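Local coordinates for Lmo1076 protein (Listeria monocytogenes serovar 1/2a, PDB 5JQC) that probably acts as a secreted cell-wall hydrolase (autolysin) with amidase activity, of which this fragment supplies three SH3-like GW domains, at residues Y158-V163 and I168-A173. Residues are numbered along the deposited sequence; the frame is centred on the assembly and turned at random.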
ATOM      1  N   TYR A 158      -3.208   2.093  -0.362  1.00 44.95           N
ATOM      2  CA  TYR A 158      -2.871   1.169  -1.432  1.00 45.93           C
ATOM      3  C   TYR A 158      -1.949   0.089  -0.890  1.00 52.57           C
ATOM      4  O   TYR A 158      -0.915   0.399  -0.290  1.00 56.62           O
ATOM      5  CB  TYR A 158      -2.184   1.902  -2.571  1.00 46.21           C
ATOM      6  CG  TYR A 158      -3.118   2.865  -3.261  1.00 50.68           C
ATOM      7  CD1 TYR A 158      -4.003   2.414  -4.224  1.00 49.51           C
ATOM      8  CD2 TYR A 158      -3.142   4.217  -2.922  1.00 52.18           C
ATOM      9  CE1 TYR A 158      -4.876   3.260  -4.850  1.00 48.99           C
ATOM     10  CE2 TYR A 158      -4.024   5.092  -3.557  1.00 52.96           C
ATOM     11  CZ  TYR A 158      -4.887   4.597  -4.520  1.00 52.03           C
ATOM     12  OH  TYR A 158      -5.774   5.430  -5.159  1.00 51.01           O
ATOM     13  N   TYR A 159      -2.310  -1.167  -1.116  1.00 45.73           N
ATOM     14  CA  TYR A 159      -1.491  -2.302  -0.687  1.00 45.61           C
ATOM     15  C   TYR A 159      -0.637  -2.790  -1.838  1.00 50.64           C
ATOM     16  O   TYR A 159      -1.145  -2.983  -2.948  1.00 54.23           O
ATOM     17  CB  TYR A 159      -2.355  -3.466  -0.226  1.00 42.35           C
ATOM     18  CG  TYR A 159      -2.967  -3.286   1.109  1.00 45.44           C
ATOM     19  CD1 TYR A 159      -2.440  -2.390   2.022  1.00 47.43           C
ATOM     20  CD2 TYR A 159      -4.075  -4.026   1.465  1.00 45.46           C
ATOM     21  CE1 TYR A 159      -3.022  -2.235   3.264  1.00 50.39           C
ATOM     22  CE2 TYR A 159      -4.662  -3.889   2.692  1.00 48.88           C
ATOM     23  CZ  TYR A 159      -4.132  -2.999   3.595  1.00 52.47           C
ATOM     24  OH  TYR A 159      -4.730  -2.866   4.830  1.00 56.86           O
ATOM     25  N   GLN A 160       0.636  -3.031  -1.569  1.00 50.13           N
ATOM     26  CA  GLN A 160       1.464  -3.803  -2.483  1.00 51.40           C
ATOM     27  C   GLN A 160       1.294  -5.277  -2.136  1.00 47.58           C
ATOM     28  O   GLN A 160       1.310  -5.644  -0.957  1.00 52.60           O
ATOM     29  CB  GLN A 160       2.928  -3.379  -2.375  1.00 52.42           C
ATOM     30  CG  GLN A 160       3.775  -3.946  -3.491  1.00 53.17           C
ATOM     31  CD  GLN A 160       5.227  -3.608  -3.350  1.00 54.62           C
ATOM     32  OE1 GLN A 160       5.741  -3.499  -2.241  1.00 64.40           O
ATOM     33  NE2 GLN A 160       5.905  -3.425  -4.478  1.00 51.41           N
ATOM     34  N   PHE A 161       1.113  -6.119  -3.147  1.00 49.99           N
ATOM     35  CA  PHE A 161       0.650  -7.477  -2.890  1.00 52.05           C
ATOM     36  C   PHE A 161       1.274  -8.479  -3.856  1.00 52.49           C
ATOM     37  O   PHE A 161       1.686  -8.142  -4.969  1.00 53.77           O
ATOM     38  CB  PHE A 161      -0.877  -7.581  -2.991  1.00 54.10           C
ATOM     39  CG  PHE A 161      -1.389  -7.479  -4.407  1.00 58.52           C
ATOM     40  CD1 PHE A 161      -1.469  -6.258  -5.042  1.00 55.28           C
ATOM     41  CD2 PHE A 161      -1.759  -8.607  -5.107  1.00 56.38           C
ATOM     42  CE1 PHE A 161      -1.906  -6.169  -6.336  1.00 53.37           C
ATOM     43  CE2 PHE A 161      -2.196  -8.523  -6.393  1.00 55.81           C
ATOM     44  CZ  PHE A 161      -2.276  -7.302  -7.011  1.00 57.36           C
ATOM     45  N   GLN A 162       1.292  -9.737  -3.416  1.00 53.52           N
ATOM     46  CA  GLN A 162       1.834 -10.853  -4.182  1.00 55.20           C
ATOM     47  C   GLN A 162       0.765 -11.918  -4.376  1.00 56.15           C
ATOM     48  O   GLN A 162      -0.047 -12.167  -3.476  1.00 54.36           O
ATOM     49  CB  GLN A 162       3.035 -11.474  -3.477  1.00 52.66           C
ATOM     50  CG  GLN A 162       4.091 -10.464  -3.091  1.00 56.22           C
ATOM     51  CD  GLN A 162       5.272 -11.114  -2.388  1.00 64.89           C
ATOM     52  OE1 GLN A 162       5.110 -11.812  -1.383  1.00 63.46           O
ATOM     53  NE2 GLN A 162       6.471 -10.880  -2.909  1.00 71.04           N
ATOM     54  N   VAL A 163       0.777 -12.544  -5.555  1.00 59.59           N
ATOM     55  CA  VAL A 163      -0.057 -13.706  -5.869  1.00 62.80           C
ATOM     56  C   VAL A 163       0.862 -14.801  -6.410  1.00 67.97           C
ATOM     57  O   VAL A 163       1.606 -14.579  -7.377  1.00 68.80           O
ATOM     58  CB  VAL A 163      -1.177 -13.366  -6.877  1.00 62.40           C
ATOM     59  CG1 VAL A 163      -2.036 -14.590  -7.196  1.00 54.76           C
ATOM     60  CG2 VAL A 163      -2.062 -12.245  -6.343  1.00 61.39           C
ATOM     61  N   ILE A 168       2.847  -8.435  -7.527  1.00 59.10           N
ATOM     62  CA  ILE A 168       2.050  -8.019  -8.680  1.00 56.72           C
ATOM     63  C   ILE A 168       2.066  -6.508  -8.866  1.00 59.11           C
ATOM     64  O   ILE A 168       2.163  -6.008  -9.989  1.00 61.04           O
ATOM     65  CB  ILE A 168       0.613  -8.540  -8.528  1.00 58.46           C
ATOM     66  CG1 ILE A 168       0.637 -10.058  -8.364  1.00 58.11           C
ATOM     67  CG2 ILE A 168      -0.207  -8.153  -9.731  1.00 56.76           C
ATOM     68  CD1 ILE A 168       1.211 -10.783  -9.569  1.00 58.62           C
ATOM     69  N   GLY A 169       1.950  -5.763  -7.782  1.00 64.11           N
ATOM     70  CA  GLY A 169       1.790  -4.324  -7.908  1.00 63.90           C
ATOM     71  C   GLY A 169       1.061  -3.769  -6.699  1.00 60.79           C
ATOM     72  O   GLY A 169       1.172  -4.303  -5.593  1.00 64.43           O
ATOM     73  N   TRP A 170       0.324  -2.693  -6.941  1.00 53.23           N
ATOM     74  CA  TRP A 170      -0.368  -1.962  -5.898  1.00 46.18           C
ATOM     75  C   TRP A 170      -1.853  -1.894  -6.208  1.00 53.90           C
ATOM     76  O   TRP A 170      -2.265  -1.642  -7.353  1.00 57.83           O
ATOM     77  CB  TRP A 170       0.197  -0.548  -5.751  1.00 48.57           C
ATOM     78  CG  TRP A 170       1.623  -0.490  -5.235  1.00 52.51           C
ATOM     79  CD1 TRP A 170       2.776  -0.704  -5.953  1.00 52.75           C
ATOM     80  CD2 TRP A 170       2.043  -0.144  -3.909  1.00 50.44           C
ATOM     81  NE1 TRP A 170       3.875  -0.519  -5.155  1.00 52.62           N
ATOM     82  CE2 TRP A 170       3.456  -0.182  -3.893  1.00 51.36           C
ATOM     83  CE3 TRP A 170       1.365   0.185  -2.730  1.00 49.25           C
ATOM     84  CZ2 TRP A 170       4.195   0.100  -2.752  1.00 50.52           C
ATOM     85  CZ3 TRP A 170       2.103   0.454  -1.596  1.00 49.01           C
ATOM     86  CH2 TRP A 170       3.501   0.419  -1.617  1.00 51.11           C
ATOM     87  N   LEU A 171      -2.657  -2.098  -5.177  1.00 50.87           N
ATOM     88  CA  LEU A 171      -4.094  -2.171  -5.341  1.00 50.64           C
ATOM     89  C   LEU A 171      -4.734  -1.528  -4.125  1.00 49.26           C
ATOM     90  O   LEU A 171      -4.216  -1.643  -3.012  1.00 50.27           O
ATOM     91  CB  LEU A 171      -4.532  -3.639  -5.503  1.00 48.11           C
ATOM     92  CG  LEU A 171      -6.013  -3.939  -5.719  1.00 47.60           C
ATOM     93  CD1 LEU A 171      -6.475  -3.306  -7.001  1.00 43.85           C
ATOM     94  CD2 LEU A 171      -6.264  -5.450  -5.737  1.00 46.89           C
ATOM     95  N   ASP A 172      -5.838  -0.828  -4.337  1.00 43.13           N
ATOM     96  CA  ASP A 172      -6.484  -0.151  -3.222  1.00 46.63           C
ATOM     97  C   ASP A 172      -6.859  -1.167  -2.145  1.00 52.67           C
ATOM     98  O   ASP A 172      -7.406  -2.232  -2.432  1.00 57.31           O
ATOM     99  CB  ASP A 172      -7.709   0.615  -3.722  1.00 46.85           C
ATOM    100  CG  ASP A 172      -8.299   1.566  -2.677  1.00 51.74           C
ATOM    101  OD1 ASP A 172      -8.818   1.078  -1.645  1.00 49.91           O
ATOM    102  OD2 ASP A 172      -8.312   2.801  -2.927  1.00 56.20           O
ATOM    103  N   ALA A 173      -6.512  -0.848  -0.898  1.00 54.79           N
ATOM    104  CA  ALA A 173      -6.783  -1.740   0.227  1.00 50.47           C
ATOM    105  C   ALA A 173      -8.251  -2.146   0.332  1.00 51.19           C
ATOM    106  O   ALA A 173      -8.549  -3.199   0.909  1.00 52.75           O
ATOM    107  CB  ALA A 173      -6.345  -1.058   1.517  1.00 47.35           C
TER
HETATM  108  O   HOH W   1      -8.432   3.953  -5.097  1.00 46.33           O
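Y159 and L171 form a hydrogen-bonded antiparallel pair, with Y159 N 2.7 Å from L171 O and L171 N giving the return bond to Y159 O. Toward the hairpin turn, F161 N donates to G169 O. F161 O instead accepts from I168 N, so that I168 and G169 together face F161 in a classic beta bulge. At the opposite end D172 OD2 meets R174 in a salt bridge; a water between this oxygen and Y158 OH is a doubtful link, being too close to OD2.

The alternation of side chains along a β-strand is well illustrated here. On one face, CB of Q160 sits 3.5 Å from the centroid of the six-membered ring of W170, over its centre, a CH-pi contact; with CG anti to the backbone N (chi1 -168°), the extended chain runs on across the indole, its amide 21° from parallel to the ring. W170 itself brings an edge to Y158 O, CZ3 lying 3.3 Å away.

On the other face, A173 CB lies over the Y159 ring, 3.6 Å from its centroid. F161 swings over the partner strand beside G169, its CZ 3.5 Å from I168 CB and its CE1 3.7 Å from L171 CB. G169 and W170 are thus the Gly-Trp dipeptide that names the domain, the glycine beside F161 and the indole under Q160.

This hairpin belongs to the central SH3-like GW domain: strand 144-153 flanks 156-163, while F176 meets Y159 and F161 edge-to-face and I112 of strand 103-112 packs against F161 and L171.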